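Local coordinates for microcin B17-processing protein McbC (Escherichia coli, PDB 6GRI) that acts as the nitroreductase-family oxidoreductase subunit of the McbBCD microcin B17 synthetase, which processes the inactive McbA precursor into the active antibiotic peptide, at the interface of chains A and C and the interface of chains A and B. Sequence-based numbering; all coordinates share one arbitrary frame. Chains: chain A/B, Microcin B17-processing protein McbC; chain C, Microcin B17-processing protein McbD.

Contact 1: the interface of chains A and C. Residues chain A 9, 12; chain C 17, 19, 31, 271.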
loop_
_atom_site.group_PDB
_atom_site.type_symbol
_atom_site.label_atom_id
_atom_site.label_comp_id
_atom_site.label_asym_id
_atom_site.label_seq_id
_atom_site.Cartn_x
_atom_site.Cartn_y
_atom_site.Cartn_z
ATOM N N VAL A 9 10.046 -23.313 -9.840
ATOM C CA VAL A 9 10.104 -22.779 -11.208
ATOM C C VAL A 9 8.753 -22.987 -11.914
ATOM O O VAL A 9 8.353 -22.172 -12.744
ATOM C CB VAL A 9 11.185 -23.478 -12.075
ATOM C CG1 VAL A 9 11.283 -22.823 -13.451
ATOM C CG2 VAL A 9 12.562 -23.465 -11.419
ATOM N N THR A 12 6.445 -20.312 -10.253
ATOM C CA THR A 12 6.734 -18.952 -10.720
ATOM C C THR A 12 6.234 -18.598 -12.120
ATOM O O THR A 12 6.207 -17.433 -12.472
ATOM C CB THR A 12 8.231 -18.606 -10.617
ATOM O OG1 THR A 12 8.375 -17.203 -10.376
ATOM C CG2 THR A 12 9.019 -18.987 -11.891
ATOM N N ALA C 17 11.382 -15.316 -16.253
ATOM C CA ALA C 17 11.203 -15.477 -14.816
ATOM C C ALA C 17 12.518 -15.833 -14.140
ATOM O O ALA C 17 13.290 -16.632 -14.647
ATOM C CB ALA C 17 10.168 -16.546 -14.529
ATOM N N SER C 19 13.850 -17.669 -10.882
ATOM C CA SER C 19 13.270 -18.721 -10.068
ATOM C C SER C 19 13.368 -18.398 -8.570
ATOM O O SER C 19 14.400 -17.889 -8.127
ATOM C CB SER C 19 13.964 -20.039 -10.342
ATOM O OG SER C 19 13.234 -21.056 -9.711
ATOM N N GLN C 31 15.365 -17.736 -16.363
ATOM C CA GLN C 31 14.927 -18.488 -17.529
ATOM C C GLN C 31 13.956 -17.694 -18.399
ATOM O O GLN C 31 13.136 -16.939 -17.892
ATOM C CB GLN C 31 14.262 -19.773 -17.067
ATOM C CG GLN C 31 14.092 -20.823 -18.145
ATOM C CD GLN C 31 13.399 -22.060 -17.610
ATOM O OE1 GLN C 31 12.258 -21.986 -17.126
ATOM N NE2 GLN C 31 14.088 -23.204 -17.679
ATOM N N ASN C 271 14.294 -31.239 -13.201
ATOM C CA ASN C 271 12.962 -30.631 -13.324
ATOM C C ASN C 271 12.203 -31.146 -14.551
ATOM O O ASN C 271 11.039 -31.508 -14.446
ATOM C CB ASN C 271 13.078 -29.099 -13.370
ATOM C CG ASN C 271 13.443 -28.486 -12.015
ATOM O OD1 ASN C 271 13.401 -29.152 -10.975
ATOM N ND2 ASN C 271 13.780 -27.202 -12.025
#

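Contact 2: the interface of chains A and B. Residues chain A 2, 153-157; chain B 57-59.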
loop_
_atom_site.group_PDB
_atom_site.type_symbol
_atom_site.label_atom_id
_atom_site.label_comp_id
_atom_site.label_asym_id
_atom_site.label_seq_id
_atom_site.Cartn_x
_atom_site.Cartn_y
_atom_site.Cartn_z
ATOM N N SER A 2 10.677 -35.832 -2.431
ATOM C CA SER A 2 11.554 -36.487 -3.448
ATOM C C SER A 2 10.702 -37.254 -4.469
ATOM O O SER A 2 10.792 -37.009 -5.673
ATOM C CB SER A 2 12.570 -37.403 -2.763
ATOM N N LEU A 153 10.046 -32.586 5.785
ATOM C CA LEU A 153 9.343 -32.960 4.574
ATOM C C LEU A 153 8.138 -33.798 5.015
ATOM O O LEU A 153 8.286 -34.999 5.266
ATOM C CB LEU A 153 10.269 -33.794 3.680
ATOM C CG LEU A 153 11.557 -33.140 3.180
ATOM C CD1 LEU A 153 12.535 -34.198 2.695
ATOM C CD2 LEU A 153 11.266 -32.130 2.083
ATOM N N PRO A 154 6.946 -33.176 5.115
ATOM C CA PRO A 154 5.770 -33.828 5.735
ATOM C C PRO A 154 5.260 -35.104 5.047
ATOM O O PRO A 154 4.693 -35.974 5.729
ATOM C CB PRO A 154 4.699 -32.736 5.720
ATOM C CG PRO A 154 5.123 -31.802 4.647
ATOM C CD PRO A 154 6.604 -31.892 4.485
ATOM N N LEU A 155 5.467 -35.220 3.734
ATOM C CA LEU A 155 5.035 -36.399 2.988
ATOM C C LEU A 155 6.113 -37.471 3.020
ATOM O O LEU A 155 5.853 -38.608 3.412
ATOM C CB LEU A 155 4.699 -36.033 1.547
ATOM C CG LEU A 155 3.741 -34.867 1.372
ATOM C CD1 LEU A 155 3.417 -34.714 -0.100
ATOM C CD2 LEU A 155 2.467 -35.048 2.187
ATOM N N SER A 156 7.323 -37.090 2.629
ATOM C CA SER A 156 8.485 -37.966 2.699
ATOM C C SER A 156 8.793 -38.399 4.134
ATOM O O SER A 156 9.365 -39.455 4.338
ATOM C CB SER A 156 9.719 -37.283 2.086
ATOM O OG SER A 156 9.511 -36.932 0.717
ATOM N N GLN A 157 8.400 -37.585 5.114
ATOM C CA GLN A 157 8.626 -37.853 6.536
ATOM C C GLN A 157 10.114 -38.012 6.794
ATOM O O GLN A 157 10.579 -39.058 7.241
ATOM C CB GLN A 157 7.791 -39.041 7.033
ATOM C CG GLN A 157 6.293 -38.784 6.917
ATOM C CD GLN A 157 5.438 -39.797 7.656
ATOM O OE1 GLN A 157 5.620 -40.040 8.852
ATOM N NE2 GLN A 157 4.478 -40.377 6.950
ATOM N N ASN B 57 -0.526 -31.258 -3.187
ATOM C CA ASN B 57 0.017 -32.264 -2.270
ATOM C C ASN B 57 1.451 -32.664 -2.584
ATOM O O ASN B 57 1.756 -33.835 -2.807
ATOM C CB ASN B 57 -0.913 -33.485 -2.186
ATOM C CG ASN B 57 -2.128 -33.216 -1.341
ATOM O OD1 ASN B 57 -2.011 -32.987 -0.131
ATOM N ND2 ASN B 57 -3.300 -33.226 -1.966
ATOM N N LYS B 58 2.316 -31.658 -2.560
ATOM C CA LYS B 58 3.721 -31.806 -2.872
ATOM C C LYS B 58 4.573 -31.190 -1.787
ATOM O O LYS B 58 4.090 -30.420 -0.969
ATOM C CB LYS B 58 4.035 -31.084 -4.171
ATOM C CG LYS B 58 3.119 -31.422 -5.326
ATOM C CD LYS B 58 3.237 -32.874 -5.739
ATOM C CE LYS B 58 2.619 -33.060 -7.105
ATOM N NZ LYS B 58 2.533 -34.491 -7.484
ATOM N N GLU B 59 5.857 -31.510 -1.827
ATOM C CA GLU B 59 6.863 -30.894 -0.988
ATOM C C GLU B 59 7.734 -29.998 -1.867
ATOM O O GLU B 59 7.969 -30.308 -3.030
ATOM C CB GLU B 59 7.742 -31.964 -0.351
ATOM C CG GLU B 59 6.983 -33.128 0.266
ATOM C CD GLU B 59 7.898 -34.234 0.744
ATOM O OE1 GLU B 59 8.594 -34.877 -0.091
ATOM O OE2 GLU B 59 7.901 -34.477 1.962
#

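Contact 1: the interface of chains A and C
A:Val9, on the short N-terminal helix 8-11 of McbC, pushes its two methyl groups between side chains from three separate parts of McbD. Its CG2 branch lies beside C:Ser19, with the methylene CB of the serine 3.9 Å from A:Val9 CG2. C:Asn271 reaches toward the same methyl from the far side, its amide ND2 4.0 Å from A:Val9 CG2. The other branch turns to C:Gln31, whose amide oxygen OE1 sits 3.9 Å from A:Val9 CG1; the two side chains cross at about a right angle. This division of partners follows from the valine torsion: CG1 stands opposite the backbone N (chi1 -176°), and CG2 opposite the carbonyl carbon. One turn further on, A:Thr12 supplies a second apolar touch, its methyl CG2 meeting the methyl CB of C:Ala17 at 3.8 Å.

Behind these groups, C:Ala17 belongs to strand 15-18 and C:Ser19 comes directly after that strand, so this stretch of McbD serves both McbC residues. C:Gln31 comes from strand 28-33, its side chain stretched out to bring the amide to the valine. C:Asn271 stands near the end of the long helix 251-274. The patch is small, and here the valine meets polar side chains through its methyls. It joins the N-terminal helix of the oxidoreductase to the YcaO-family cyclodehydratase within the synthetase complex.

Contact 2: the interface of chains A and B
A:Leu155 and the aliphatic stem of B:Glu59 form the apolar centre of this contact between two McbC copies of the nitroreductase family. The two side chains run past each other in opposite directions, with A:Leu155 CG 3.8 Å from B:Glu59 CG. Farther out on the leucine, methyl CD1 lies against the B chain backbone, 4.0 Å from B:Lys58 CA and near the carbonyl of B:Asn57. A:Leu153, the last residue of strand 149-153, crosses the glutamate at about a right angle; A:Leu153 CB is 3.8 Å from B:Glu59 CD, the carboxylate carbon. A:Pro154 lies alongside, its ring running counter to the glutamate chain.

The side chain of B:Glu59 is stretched out (chi2 173°), which carries its carboxylate into the turn that follows the strand. There the backbone N of A:Ser156 donates a hydrogen bond of 2.8 Å to B:Glu59 OE2. The bond is nearly straight, 167° at the hydrogen, but the N-H comes from above the carboxylate plane, 48° out of it. A:Leu155 N adds a weak, bent hydrogen bond to B:Glu59 OE2 at 3.1 Å. The hydroxyl of A:Ser156 also faces the carboxylate, although its modelled spacing from OE1 is too short to trust. On the rim, the backbone N of A:Ser2, a residue whose side chain is incompletely modelled, lies 3.3 Å from B:Glu59 OE1; were the initiator methionine removed, this would be a charged terminus beside the carboxylate.

The C-alpha centres of contact 1 and contact 2 are about 20 Å apart, and they have no residue in common. Both draw on the N-terminal stretch of chain A: A:Ser2 borders contact 2, while helix 8-11 and the 3-10 helix 12-14 supply contact 1. The chain A side of contact 2 is otherwise built from the end of strand 149-153 and the loop after it. One McbC chain therefore meets McbD and a second McbC at neighbouring places. Contact 2 recurs with the chains exchanged about the two-fold axis, which fits an assembly where paired McbC subunits join two McbD subunits.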